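Local structure of sucrose 6(F)-phosphate phosphorylase (Thermoanaerobacterium thermosaccharolyticum DSM 571, 6S9V) at residues P56-S61 / S72-K77; G79-I84 / K198-F203; F91-D96 / F203-V208. The protein belongs, as a phosphorylase, to the alpha-amylase group of carbohydrate-active enzymes, and folds round a closed barrel of eight parallel strands. One frame throughout, in Å; residues are numbered along the deposited sequence.

Contact 1 of 3, residues P56-S61 / S72-K77; sequences PPFPSS and SEIEPK
Glu73 meets the ring of Pro59 twice. Its backbone O lies 3.3 Å from Pro59 CD, and its side chain, with CG between the backbone N and the carbonyl carbon (chi1 65°), extends across the ring until OE2 is 3.3 Å from Pro59 CG. The same carbonyl O sits at the edge of the Phe58 ring, near its plane. At Ile74 the contact turns apolar: CD1 bridges Pro57 CG, at 3.8 Å, and the CD1 side of Phe58, while CG2 rests against Pro57 O. Glu75 supplies the hydrogen bond between the segments, its N to Pro57 O at 2.8 Å, in the carbonyl plane and fairly straight (161° at the hydrogen). Its side chain bends at chi2, and OE1 lies 3.6 Å from Pro59 CA; OE2 accepts from Lys77 N within the same segment. Both segments belong to the long loop between strand 51-54 and helix 81-88 of the barrel, and a hexaethylene glycol molecule lies beside Glu75. Pro56, Pro57 and Pro59 have no N-H to donate, consistent with a junction made through one carbonyl acceptor and ring C-H groups set against oxygens.

Contact 2 of 3, residues G79-I84 / K198-F203; sequences GTWYDI and KTFSNF
Trp81 and Phe203 lie flat against each other in an offset stack, and this pair is the tight part of the contact. The five-membered ring of Trp81 and the Phe203 ring have centroids 4.3 Å apart and planes only 9° from parallel, with Phe203 CD2 3.5 Å from Trp81 CD2. The overlap extends back to the start of the tryptophan side chain: Trp81 CB stands 3.6 Å from the centroid of the phenylalanine ring, almost on its normal, in a CH-pi contact. At the far end of the indole, CH2 comes within 3.5 Å of Phe200 CD1, with the two six-membered rings inclined at 56°, while the methyl CG2 of Thr199 rests by NE1 and CZ2. The indole N-H itself is used by Tyr71 O.

In the (beta/alpha)8 (TIM) barrel these are neighbouring outer helices, 81-88 and 187-202, each leading into the strand that follows it. Trp81 stands in the first turn of one, Phe203 just past the end of the other, so the start of one helix packs on the finish of its neighbour. A capping box closes that start: Thr80 N donates to Asp83 OD2 at 2.9 Å, and the return bond from Asp83 N to Thr80 OG1 is weak.

Toward solvent the packing is looser. Exposed Tyr82 presents its ring face to the edge of Phe203 in a T-shaped pair, planes at 83°, but their nearest atoms, CE1 of each, are 4.2 Å apart. The Phe203 face turned from Trp81 is met by a polar group of its own segment, Asn202 OD1, over the ring centre. Ile84 adds little, its carbonyl O 4.2 Å from Phe203 O, a buried oxygen with no partner in the model.

Contact 3 of 3, residues F91-D96 / F203-V208; sequences FDILLD and FGVKIV
Leu94 and Ile207 lie side by side on one face of the sheet, their side chains slanting across each other so that Leu94 CG is 3.7 Å from Ile207 CG2. Both touching atoms are anti to their own backbone N, Leu94 CG with chi1 -161°, which sets the two branches against each other. Leu95 points to the other face and crosses Val205 at about a right angle: Leu95 CD1 reaches Val205 CG2 at 3.5 Å, and the same methyl of Val205 also meets Ile93 CG2, more distantly, again at about a right angle. One valine branch thus serves two residues of the neighbouring strand.

Strands 92-97 and 207-210 are adjacent parallel members of the eight-stranded barrel, joined by a long beta-alpha-beta connection, with further helices and short strands inserted, that returns through helix 187-202. Leu95 and Val208 point to the face covered by the outer helices, where Trp81 and Phe200 lie, and Leu94 to the opposite one, beside His53. Between the backbones, Ile93 O accepts from Lys206 N at 3.3 Å and, weakly, from Ile207 N, so two consecutive N-H groups share one carbonyl; farther on, Leu95 N donates to Ile207 O at 3.1 Å. A water links the two backbones, accepting from Ile93 N and donating to Gly204 O at 2.6 Å. Gly204, with positive phi, ends the preceding helix in a Schellman motif. On the solvent side the methylenes of exposed Lys206 pass Asp92, CD 3.8 Å from OD1, while NZ remains 5.3 Å from that oxygen, too far for a salt bridge.

Contact 1 closes before the others open, whereas contacts 2 and 3 alternate along the chain and share Phe203. The centres of contacts 2 and 3 are about 9 Å apart, those of 1 and 2 about 11 Å, and those of 1 and 3 about 15 Å. Together they follow one sector of the barrel from its strands outward: contact 3 pairs strands 92-97 and 207-210, contact 2 joins the helices leading into them, and contact 1 belongs to the loop before helix 81-88. Trp81 and Phe200 connect the layers, packing on Leu95 of the sheet, while Phe58 and Ile74 of the loop reach the same aromatic cluster. Loop, helices and strands are thus linked by a run of apolar side chains.

Contact 1 of 3, residues P56-S61 / S72-K77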
ATOM      1  N   PRO A  56       6.209   7.588  -3.423  1.00 18.43           N
ATOM      2  CA  PRO A  56       6.382   8.509  -4.583  1.00 17.72           C
ATOM      3  C   PRO A  56       7.587   9.419  -4.439  1.00 18.66           C
ATOM      4  O   PRO A  56       7.634  10.276  -3.542  1.00 18.20           O
ATOM      5  CB  PRO A  56       5.070   9.307  -4.581  1.00 17.64           C
ATOM      6  CG  PRO A  56       4.065   8.343  -4.037  1.00 19.48           C
ATOM      7  CD  PRO A  56       4.799   7.512  -2.995  1.00 19.32           C
ATOM      8  N   PRO A  57       8.589   9.258  -5.312  1.00 18.55           N
ATOM      9  CA  PRO A  57       9.797  10.098  -5.268  1.00 16.77           C
ATOM     10  C   PRO A  57       9.831  11.229  -6.291  1.00 17.20           C
ATOM     11  O   PRO A  57      10.905  11.801  -6.496  1.00 18.55           O
ATOM     12  CB  PRO A  57      10.897   9.076  -5.581  1.00 18.80           C
ATOM     13  CG  PRO A  57      10.237   8.188  -6.621  1.00 20.44           C
ATOM     14  CD  PRO A  57       8.775   8.093  -6.201  1.00 19.87           C
ATOM     15  N   PHE A  58       8.713  11.545  -6.938  1.00 17.75           N
ATOM     16  CA  PHE A  58       8.677  12.598  -7.943  1.00 16.92           C
ATOM     17  C   PHE A  58       8.422  13.945  -7.283  1.00 17.40           C
ATOM     18  O   PHE A  58       7.892  14.010  -6.170  1.00 17.95           O
ATOM     19  CB  PHE A  58       7.603  12.266  -8.978  1.00 16.80           C
ATOM     20  CG  PHE A  58       7.529  10.799  -9.275  1.00 19.39           C
ATOM     21  CD1 PHE A  58       8.522  10.183 -10.011  1.00 20.01           C
ATOM     22  CD2 PHE A  58       6.502  10.023  -8.769  1.00 21.00           C
ATOM     23  CE1 PHE A  58       8.475   8.830 -10.257  1.00 17.89           C
ATOM     24  CE2 PHE A  58       6.447   8.669  -9.022  1.00 20.03           C
ATOM     25  CZ  PHE A  58       7.445   8.072  -9.749  1.00 17.28           C
ATOM     26  N   PRO A  59       8.809  15.044  -7.931  1.00 18.80           N
ATOM     27  CA  PRO A  59       8.462  16.369  -7.395  1.00 19.00           C
ATOM     28  C   PRO A  59       6.969  16.440  -7.144  1.00 19.31           C
ATOM     29  O   PRO A  59       6.165  16.051  -7.991  1.00 20.01           O
ATOM     30  CB  PRO A  59       8.900  17.340  -8.496  1.00 20.65           C
ATOM     31  CG  PRO A  59       9.843  16.574  -9.353  1.00 23.63           C
ATOM     32  CD  PRO A  59       9.420  15.136  -9.273  1.00 21.70           C
ATOM     33  N   SER A  60       6.597  16.923  -5.960  1.00 18.18           N
ATOM     34  CA  SER A  60       5.214  16.860  -5.512  1.00 17.96           C
ATOM     35  C   SER A  60       4.876  18.109  -4.717  1.00 18.78           C
ATOM     36  O   SER A  60       5.719  18.655  -4.000  1.00 20.25           O
ATOM     37  CB  SER A  60       4.979  15.603  -4.671  1.00 19.26           C
ATOM     38  OG  SER A  60       3.697  15.575  -4.078  1.00 21.52           O
ATOM     39  N   SER A  61       3.623  18.543  -4.823  1.00 18.57           N
ATOM     40  CA  SER A  61       3.196  19.765  -4.147  1.00 20.21           C
ATOM     41  C   SER A  61       2.367  19.516  -2.886  1.00 20.68           C
ATOM     42  O   SER A  61       1.785  20.467  -2.343  1.00 21.19           O
ATOM     43  CB  SER A  61       2.406  20.649  -5.111  1.00 21.06           C
ATOM     44  OG  SER A  61       1.144  20.094  -5.416  1.00 19.66           O
ATOM     45  N   SER A  72       8.861  12.848 -15.117  1.00 20.88           N
ATOM     46  CA  SER A  72      10.037  12.824 -15.978  1.00 21.57           C
ATOM     47  C   SER A  72      11.329  13.059 -15.209  1.00 19.45           C
ATOM     48  O   SER A  72      12.410  12.960 -15.797  1.00 21.30           O
ATOM     49  CB  SER A  72       9.885  13.859 -17.095  1.00 29.99           C
ATOM     50  OG  SER A  72       9.769  15.166 -16.557  1.00 38.54           O
ATOM     51  N   GLU A  73      11.248  13.359 -13.918  1.00 19.27           N
ATOM     52  CA  GLU A  73      12.434  13.453 -13.085  1.00 20.79           C
ATOM     53  C   GLU A  73      12.085  12.993 -11.680  1.00 20.05           C
ATOM     54  O   GLU A  73      10.925  13.030 -11.254  1.00 20.19           O
ATOM     55  CB  GLU A  73      13.017  14.873 -13.034  1.00 24.20           C
ATOM     56  CG  GLU A  73      12.112  15.876 -12.375  1.00 28.51           C
ATOM     57  CD  GLU A  73      12.809  17.178 -12.001  1.00 34.90           C
ATOM     58  OE1 GLU A  73      13.915  17.469 -12.521  1.00 38.73           O
ATOM     59  OE2 GLU A  73      12.228  17.919 -11.183  1.00 34.53           O
ATOM     60  N   ILE A  74      13.112  12.565 -10.970  1.00 20.17           N
ATOM     61  CA  ILE A  74      13.011  12.318  -9.539  1.00 19.08           C
ATOM     62  C   ILE A  74      13.184  13.647  -8.813  1.00 19.29           C
ATOM     63  O   ILE A  74      13.946  14.518  -9.251  1.00 20.78           O
ATOM     64  CB  ILE A  74      14.067  11.283  -9.104  1.00 18.63           C
ATOM     65  CG1 ILE A  74      13.803   9.933  -9.792  1.00 20.11           C
ATOM     66  CG2 ILE A  74      14.102  11.158  -7.584  1.00 18.99           C
ATOM     67  CD1 ILE A  74      12.420   9.355  -9.563  1.00 20.96           C
ATOM     68  N   GLU A  75      12.460  13.819  -7.712  1.00 19.09           N
ATOM     69  CA  GLU A  75      12.625  14.996  -6.867  1.00 20.71           C
ATOM     70  C   GLU A  75      14.106  15.179  -6.530  1.00 20.73           C
ATOM     71  O   GLU A  75      14.708  14.288  -5.920  1.00 20.27           O
ATOM     72  CB  GLU A  75      11.786  14.835  -5.602  1.00 21.86           C
ATOM     73  CG  GLU A  75      12.150  15.765  -4.441  1.00 24.58           C
ATOM     74  CD  GLU A  75      12.205  17.218  -4.843  1.00 26.78           C
ATOM     75  OE1 GLU A  75      11.340  17.658  -5.628  1.00 27.99           O
ATOM     76  OE2 GLU A  75      13.119  17.921  -4.366  1.00 27.53           O
ATOM     77  N   PRO A  76      14.730  16.306  -6.923  1.00 21.89           N
ATOM     78  CA  PRO A  76      16.190  16.420  -6.742  1.00 24.36           C
ATOM     79  C   PRO A  76      16.658  16.350  -5.299  1.00 24.11           C
ATOM     80  O   PRO A  76      17.801  15.936  -5.059  1.00 24.61           O
ATOM     81  CB  PRO A  76      16.517  17.774  -7.396  1.00 26.94           C
ATOM     82  CG  PRO A  76      15.446  17.939  -8.435  1.00 26.98           C
ATOM     83  CD  PRO A  76      14.205  17.339  -7.836  1.00 23.31           C
ATOM     84  N   LYS A  77      15.815  16.703  -4.322  1.00 23.62           N
ATOM     85  CA  LYS A  77      16.184  16.473  -2.927  1.00 27.33           C
ATOM     86  C   LYS A  77      16.467  15.001  -2.660  1.00 22.53           C
ATOM     87  O   LYS A  77      17.253  14.665  -1.765  1.00 21.86           O
ATOM     88  CB  LYS A  77      15.061  16.938  -1.995  1.00 41.81           C
ATOM     89  CG  LYS A  77      14.990  18.429  -1.715  1.00 61.08           C
ATOM     90  CD  LYS A  77      13.690  18.783  -0.984  1.00 75.92           C
ATOM     91  CE  LYS A  77      13.656  18.265   0.447  1.00 87.97           C
ATOM     92  NZ  LYS A  77      14.596  18.991   1.339  1.00 96.93           N
TER

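Contact 2 of 3, residues G79-I84 / K198-F203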
ATOM      1  N   GLY A  79      17.167  12.502  -5.319  1.00 22.82           N
ATOM      2  CA  GLY A  79      18.166  11.954  -6.214  1.00 23.88           C
ATOM      3  C   GLY A  79      17.721  12.094  -7.667  1.00 24.06           C
ATOM      4  O   GLY A  79      17.086  13.081  -8.042  1.00 22.47           O
ATOM      5  N   THR A  80      18.070  11.085  -8.464  1.00 23.52           N
ATOM      6  CA  THR A  80      17.805  11.105  -9.889  1.00 21.93           C
ATOM      7  C   THR A  80      17.249   9.758 -10.322  1.00 22.04           C
ATOM      8  O   THR A  80      17.304   8.768  -9.589  1.00 21.80           O
ATOM      9  CB  THR A  80      19.063  11.406 -10.710  1.00 22.42           C
ATOM     10  OG1 THR A  80      19.909  10.248 -10.704  1.00 21.87           O
ATOM     11  CG2 THR A  80      19.813  12.596 -10.138  1.00 25.06           C
ATOM     12  N   TRP A  81      16.711   9.734 -11.540  1.00 22.16           N
ATOM     13  CA  TRP A  81      16.227   8.484 -12.109  1.00 22.07           C
ATOM     14  C   TRP A  81      17.330   7.435 -12.177  1.00 22.58           C
ATOM     15  O   TRP A  81      17.045   6.233 -12.146  1.00 22.40           O
ATOM     16  CB  TRP A  81      15.651   8.747 -13.495  1.00 22.29           C
ATOM     17  CG  TRP A  81      14.166   8.914 -13.530  1.00 20.60           C
ATOM     18  CD1 TRP A  81      13.474  10.003 -13.965  1.00 20.22           C
ATOM     19  CD2 TRP A  81      13.189   7.956 -13.114  1.00 20.16           C
ATOM     20  NE1 TRP A  81      12.124   9.780 -13.861  1.00 19.81           N
ATOM     21  CE2 TRP A  81      11.923   8.531 -13.330  1.00 20.07           C
ATOM     22  CE3 TRP A  81      13.264   6.668 -12.578  1.00 20.22           C
ATOM     23  CZ2 TRP A  81      10.743   7.862 -13.038  1.00 20.39           C
ATOM     24  CZ3 TRP A  81      12.093   5.994 -12.301  1.00 19.88           C
ATOM     25  CH2 TRP A  81      10.845   6.601 -12.512  1.00 21.19           C
ATOM     26  N   TYR A  82      18.591   7.860 -12.293  1.00 24.93           N
ATOM     27  CA  TYR A  82      19.691   6.894 -12.334  1.00 30.14           C
ATOM     28  C   TYR A  82      19.920   6.228 -10.981  1.00 25.36           C
ATOM     29  O   TYR A  82      20.414   5.094 -10.928  1.00 24.98           O
ATOM     30  CB  TYR A  82      20.950   7.577 -12.848  1.00 41.58           C
ATOM     31  CG  TYR A  82      20.756   8.008 -14.275  1.00 55.46           C
ATOM     32  CD1 TYR A  82      20.924   7.106 -15.317  1.00 63.43           C
ATOM     33  CD2 TYR A  82      20.349   9.298 -14.582  1.00 61.18           C
ATOM     34  CE1 TYR A  82      20.726   7.487 -16.625  1.00 68.74           C
ATOM     35  CE2 TYR A  82      20.148   9.687 -15.887  1.00 66.09           C
ATOM     36  CZ  TYR A  82      20.336   8.778 -16.905  1.00 71.39           C
ATOM     37  OH  TYR A  82      20.136   9.162 -18.208  1.00 77.51           O
ATOM     38  N   ASP A  83      19.581   6.903  -9.880  1.00 22.30           N
ATOM     39  CA  ASP A  83      19.591   6.237  -8.578  1.00 22.69           C
ATOM     40  C   ASP A  83      18.599   5.080  -8.547  1.00 23.58           C
ATOM     41  O   ASP A  83      18.868   4.030  -7.941  1.00 24.39           O
ATOM     42  CB  ASP A  83      19.273   7.244  -7.471  1.00 23.19           C
ATOM     43  CG  ASP A  83      20.343   8.316  -7.330  1.00 26.88           C
ATOM     44  OD1 ASP A  83      21.535   8.006  -7.547  1.00 28.72           O
ATOM     45  OD2 ASP A  83      19.988   9.469  -7.026  1.00 26.67           O
ATOM     46  N   ILE A  84      17.430   5.263  -9.171  1.00 22.07           N
ATOM     47  CA  ILE A  84      16.436   4.193  -9.256  1.00 22.84           C
ATOM     48  C   ILE A  84      16.949   3.062 -10.141  1.00 22.56           C
ATOM     49  O   ILE A  84      16.809   1.873  -9.820  1.00 20.43           O
ATOM     50  CB  ILE A  84      15.104   4.751  -9.795  1.00 25.62           C
ATOM     51  CG1 ILE A  84      14.587   5.894  -8.921  1.00 29.98           C
ATOM     52  CG2 ILE A  84      14.053   3.645  -9.915  1.00 24.02           C
ATOM     53  CD1 ILE A  84      14.017   5.470  -7.622  1.00 30.68           C
ATOM     54  N   LYS A 198       6.344   4.183 -19.967  1.00 25.80           N
ATOM     55  CA  LYS A 198       7.572   4.163 -20.756  1.00 27.10           C
ATOM     56  C   LYS A 198       8.761   4.666 -19.951  1.00 25.02           C
ATOM     57  O   LYS A 198       9.848   4.074 -19.992  1.00 23.48           O
ATOM     58  CB  LYS A 198       7.371   5.013 -22.009  1.00 29.42           C
ATOM     59  CG  LYS A 198       8.540   5.037 -22.954  1.00 37.41           C
ATOM     60  CD  LYS A 198       8.120   5.593 -24.305  1.00 47.45           C
ATOM     61  CE  LYS A 198       9.239   5.476 -25.325  1.00 56.07           C
ATOM     62  NZ  LYS A 198      10.246   6.556 -25.122  1.00 59.23           N
ATOM     63  N   THR A 199       8.577   5.763 -19.219  1.00 23.88           N
ATOM     64  CA  THR A 199       9.640   6.294 -18.369  1.00 25.48           C
ATOM     65  C   THR A 199      10.036   5.288 -17.295  1.00 25.46           C
ATOM     66  O   THR A 199      11.225   4.992 -17.112  1.00 28.12           O
ATOM     67  CB  THR A 199       9.175   7.608 -17.746  1.00 26.74           C
ATOM     68  OG1 THR A 199       8.921   8.558 -18.793  1.00 29.27           O
ATOM     69  CG2 THR A 199      10.227   8.161 -16.787  1.00 26.03           C
ATOM     70  N   PHE A 200       9.045   4.746 -16.581  1.00 22.25           N
ATOM     71  CA  PHE A 200       9.315   3.747 -15.552  1.00 21.23           C
ATOM     72  C   PHE A 200      10.094   2.573 -16.131  1.00 22.91           C
ATOM     73  O   PHE A 200      11.109   2.146 -15.575  1.00 23.26           O
ATOM     74  CB  PHE A 200       8.006   3.236 -14.938  1.00 20.08           C
ATOM     75  CG  PHE A 200       7.340   4.201 -13.957  1.00 20.09           C
ATOM     76  CD1 PHE A 200       7.802   5.490 -13.796  1.00 21.02           C
ATOM     77  CD2 PHE A 200       6.250   3.790 -13.195  1.00 20.66           C
ATOM     78  CE1 PHE A 200       7.193   6.349 -12.908  1.00 21.49           C
ATOM     79  CE2 PHE A 200       5.637   4.656 -12.287  1.00 20.93           C
ATOM     80  CZ  PHE A 200       6.111   5.928 -12.147  1.00 20.50           C
ATOM     81  N   SER A 201       9.609   2.024 -17.246  1.00 23.20           N
ATOM     82  CA  SER A 201      10.260   0.870 -17.853  1.00 25.51           C
ATOM     83  C   SER A 201      11.688   1.195 -18.261  1.00 25.64           C
ATOM     84  O   SER A 201      12.575   0.335 -18.193  1.00 25.73           O
ATOM     85  CB  SER A 201       9.454   0.409 -19.069  1.00 30.55           C
ATOM     86  OG  SER A 201      10.097  -0.663 -19.721  1.00 38.27           O
ATOM     87  N   ASN A 202      11.918   2.424 -18.729  1.00 25.43           N
ATOM     88  CA  ASN A 202      13.247   2.824 -19.165  1.00 28.57           C
ATOM     89  C   ASN A 202      14.267   2.726 -18.035  1.00 27.77           C
ATOM     90  O   ASN A 202      15.457   2.513 -18.291  1.00 27.89           O
ATOM     91  CB  ASN A 202      13.190   4.252 -19.713  1.00 34.43           C
ATOM     92  CG  ASN A 202      14.524   4.727 -20.240  1.00 46.03           C
ATOM     93  OD1 ASN A 202      15.243   5.468 -19.566  1.00 53.24           O
ATOM     94  ND2 ASN A 202      14.863   4.308 -21.452  1.00 49.09           N
ATOM     95  N   PHE A 203      13.835   2.894 -16.787  1.00 25.33           N
ATOM     96  CA  PHE A 203      14.750   2.876 -15.651  1.00 24.21           C
ATOM     97  C   PHE A 203      14.609   1.621 -14.795  1.00 25.28           C
ATOM     98  O   PHE A 203      15.030   1.616 -13.635  1.00 27.51           O
ATOM     99  CB  PHE A 203      14.563   4.147 -14.825  1.00 24.21           C
ATOM    100  CG  PHE A 203      14.920   5.397 -15.580  1.00 25.67           C
ATOM    101  CD1 PHE A 203      16.245   5.703 -15.840  1.00 27.25           C
ATOM    102  CD2 PHE A 203      13.936   6.256 -16.040  1.00 25.38           C
ATOM    103  CE1 PHE A 203      16.589   6.846 -16.550  1.00 26.91           C
ATOM    104  CE2 PHE A 203      14.268   7.403 -16.745  1.00 26.42           C
ATOM    105  CZ  PHE A 203      15.597   7.698 -16.999  1.00 26.95           C
TER

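Contact 3 of 3, residues F91-D96 / F203-V208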
ATOM      1  N   PHE A  91      17.456  -4.926  -6.921  1.00 21.90           N
ATOM      2  CA  PHE A  91      16.151  -5.150  -6.315  1.00 20.90           C
ATOM      3  C   PHE A  91      15.063  -4.942  -7.358  1.00 21.51           C
ATOM      4  O   PHE A  91      15.204  -4.105  -8.246  1.00 22.83           O
ATOM      5  CB  PHE A  91      15.909  -4.182  -5.137  1.00 20.62           C
ATOM      6  CG  PHE A  91      16.981  -4.232  -4.086  1.00 22.06           C
ATOM      7  CD1 PHE A  91      16.926  -5.163  -3.070  1.00 22.25           C
ATOM      8  CD2 PHE A  91      18.046  -3.341  -4.120  1.00 22.85           C
ATOM      9  CE1 PHE A  91      17.921  -5.218  -2.102  1.00 24.53           C
ATOM     10  CE2 PHE A  91      19.038  -3.385  -3.156  1.00 24.33           C
ATOM     11  CZ  PHE A  91      18.976  -4.326  -2.145  1.00 25.40           C
ATOM     12  N   ASP A  92      13.961  -5.686  -7.229  1.00 20.15           N
ATOM     13  CA  ASP A  92      12.749  -5.357  -7.976  1.00 19.91           C
ATOM     14  C   ASP A  92      12.197  -4.032  -7.464  1.00 21.14           C
ATOM     15  O   ASP A  92      11.957  -3.890  -6.261  1.00 25.65           O
ATOM     16  CB  ASP A  92      11.673  -6.428  -7.831  1.00 22.35           C
ATOM     17  CG  ASP A  92      12.032  -7.737  -8.500  1.00 28.22           C
ATOM     18  OD1 ASP A  92      12.880  -7.747  -9.412  1.00 28.53           O
ATOM     19  OD2 ASP A  92      11.398  -8.756  -8.142  1.00 30.99           O
ATOM     20  N   ILE A  93      12.003  -3.061  -8.351  1.00 18.75           N
ATOM     21  CA  ILE A  93      11.511  -1.744  -7.955  1.00 20.10           C
ATOM     22  C   ILE A  93      10.013  -1.657  -8.210  1.00 19.08           C
ATOM     23  O   ILE A  93       9.532  -1.982  -9.299  1.00 19.01           O
ATOM     24  CB  ILE A  93      12.259  -0.625  -8.699  1.00 21.95           C
ATOM     25  CG1 ILE A  93      13.764  -0.730  -8.452  1.00 22.02           C
ATOM     26  CG2 ILE A  93      11.746   0.730  -8.251  1.00 22.33           C
ATOM     27  CD1 ILE A  93      14.168  -0.710  -7.002  1.00 22.63           C
ATOM     28  N   LEU A  94       9.276  -1.223  -7.195  1.00 17.26           N
ATOM     29  CA  LEU A  94       7.851  -0.942  -7.285  1.00 18.36           C
ATOM     30  C   LEU A  94       7.655   0.555  -7.078  1.00 18.94           C
ATOM     31  O   LEU A  94       8.092   1.101  -6.062  1.00 18.36           O
ATOM     32  CB  LEU A  94       7.111  -1.753  -6.226  1.00 21.81           C
ATOM     33  CG  LEU A  94       5.622  -2.011  -6.347  1.00 31.54           C
ATOM     34  CD1 LEU A  94       5.241  -3.146  -5.388  1.00 34.11           C
ATOM     35  CD2 LEU A  94       4.853  -0.757  -6.049  1.00 35.86           C
ATOM     36  N   LEU A  95       7.011   1.215  -8.041  1.00 17.10           N
ATOM     37  CA  LEU A  95       6.706   2.636  -7.939  1.00 16.93           C
ATOM     38  C   LEU A  95       5.211   2.880  -8.093  1.00 18.26           C
ATOM     39  O   LEU A  95       4.483   2.054  -8.644  1.00 20.15           O
ATOM     40  CB  LEU A  95       7.447   3.450  -9.002  1.00 18.38           C
ATOM     41  CG  LEU A  95       8.966   3.542  -8.930  1.00 20.00           C
ATOM     42  CD1 LEU A  95       9.467   4.453 -10.057  1.00 19.61           C
ATOM     43  CD2 LEU A  95       9.424   4.061  -7.569  1.00 21.33           C
ATOM     44  N   ASP A  96       4.776   4.049  -7.624  1.00 17.58           N
ATOM     45  CA  ASP A  96       3.382   4.461  -7.703  1.00 17.25           C
ATOM     46  C   ASP A  96       3.086   5.220  -8.987  1.00 18.13           C
ATOM     47  O   ASP A  96       3.854   6.098  -9.397  1.00 19.79           O
ATOM     48  CB  ASP A  96       3.016   5.391  -6.539  1.00 19.28           C
ATOM     49  CG  ASP A  96       3.025   4.700  -5.209  1.00 23.06           C
ATOM     50  OD1 ASP A  96       4.106   4.562  -4.599  1.00 23.73           O
ATOM     51  OD2 ASP A  96       1.930   4.316  -4.771  1.00 25.51           O
ATOM     52  N   PHE A 203      13.835   2.894 -16.787  1.00 25.33           N
ATOM     53  CA  PHE A 203      14.750   2.876 -15.651  1.00 24.21           C
ATOM     54  C   PHE A 203      14.609   1.621 -14.795  1.00 25.28           C
ATOM     55  O   PHE A 203      15.030   1.616 -13.635  1.00 27.51           O
ATOM     56  CB  PHE A 203      14.563   4.147 -14.825  1.00 24.21           C
ATOM     57  CG  PHE A 203      14.920   5.397 -15.580  1.00 25.67           C
ATOM     58  CD1 PHE A 203      16.245   5.703 -15.840  1.00 27.25           C
ATOM     59  CD2 PHE A 203      13.936   6.256 -16.040  1.00 25.38           C
ATOM     60  CE1 PHE A 203      16.589   6.846 -16.550  1.00 26.91           C
ATOM     61  CE2 PHE A 203      14.268   7.403 -16.745  1.00 26.42           C
ATOM     62  CZ  PHE A 203      15.597   7.698 -16.999  1.00 26.95           C
ATOM     63  N   GLY A 204      14.032   0.553 -15.345  1.00 26.07           N
ATOM     64  CA  GLY A 204      14.076  -0.744 -14.702  1.00 27.32           C
ATOM     65  C   GLY A 204      12.928  -1.086 -13.782  1.00 26.51           C
ATOM     66  O   GLY A 204      12.968  -2.144 -13.148  1.00 28.64           O
ATOM     67  N   VAL A 205      11.881  -0.255 -13.736  1.00 22.89           N
ATOM     68  CA  VAL A 205      10.754  -0.486 -12.838  1.00 22.99           C
ATOM     69  C   VAL A 205       9.897  -1.620 -13.378  1.00 24.91           C
ATOM     70  O   VAL A 205       9.514  -1.622 -14.553  1.00 26.33           O
ATOM     71  CB  VAL A 205       9.928   0.801 -12.682  1.00 23.54           C
ATOM     72  CG1 VAL A 205       8.692   0.550 -11.822  1.00 24.20           C
ATOM     73  CG2 VAL A 205      10.779   1.895 -12.093  1.00 24.25           C
ATOM     74  N   LYS A 206       9.587  -2.597 -12.514  1.00 26.29           N
ATOM     75  CA  LYS A 206       8.902  -3.806 -12.936  1.00 33.20           C
ATOM     76  C   LYS A 206       7.482  -3.946 -12.407  1.00 25.67           C
ATOM     77  O   LYS A 206       6.686  -4.673 -13.006  1.00 23.14           O
ATOM     78  CB  LYS A 206       9.677  -5.033 -12.421  1.00 47.67           C
ATOM     79  CG  LYS A 206      10.956  -5.389 -13.140  1.00 62.74           C
ATOM     80  CD  LYS A 206      11.376  -6.803 -12.742  1.00 77.74           C
ATOM     81  CE  LYS A 206      12.766  -7.154 -13.239  1.00 89.61           C
ATOM     82  NZ  LYS A 206      12.925  -6.934 -14.699  1.00 96.55           N
ATOM     83  N   ILE A 207       7.139  -3.256 -11.326  1.00 21.57           N
ATOM     84  CA  ILE A 207       5.813  -3.318 -10.734  1.00 21.89           C
ATOM     85  C   ILE A 207       5.333  -1.900 -10.473  1.00 20.61           C
ATOM     86  O   ILE A 207       6.094  -1.059  -9.984  1.00 20.01           O
ATOM     87  CB  ILE A 207       5.810  -4.147  -9.431  1.00 24.86           C
ATOM     88  CG1 ILE A 207       6.508  -5.490  -9.658  1.00 28.30           C
ATOM     89  CG2 ILE A 207       4.394  -4.344  -8.938  1.00 25.68           C
ATOM     90  CD1 ILE A 207       6.693  -6.299  -8.385  1.00 29.90           C
ATOM     91  N   VAL A 208       4.074  -1.634 -10.792  1.00 19.47           N
ATOM     92  CA  VAL A 208       3.516  -0.297 -10.624  1.00 20.98           C
ATOM     93  C   VAL A 208       2.254  -0.405  -9.785  1.00 20.14           C
ATOM     94  O   VAL A 208       1.319  -1.135 -10.142  1.00 20.03           O
ATOM     95  CB  VAL A 208       3.224   0.392 -11.964  1.00 24.22           C
ATOM     96  CG1 VAL A 208       2.392   1.652 -11.753  1.00 26.13           C
ATOM     97  CG2 VAL A 208       4.533   0.756 -12.652  1.00 24.55           C
TER
HETATM   98  O   HOH W   1      13.046  -3.575 -10.960  1.00 26.97           O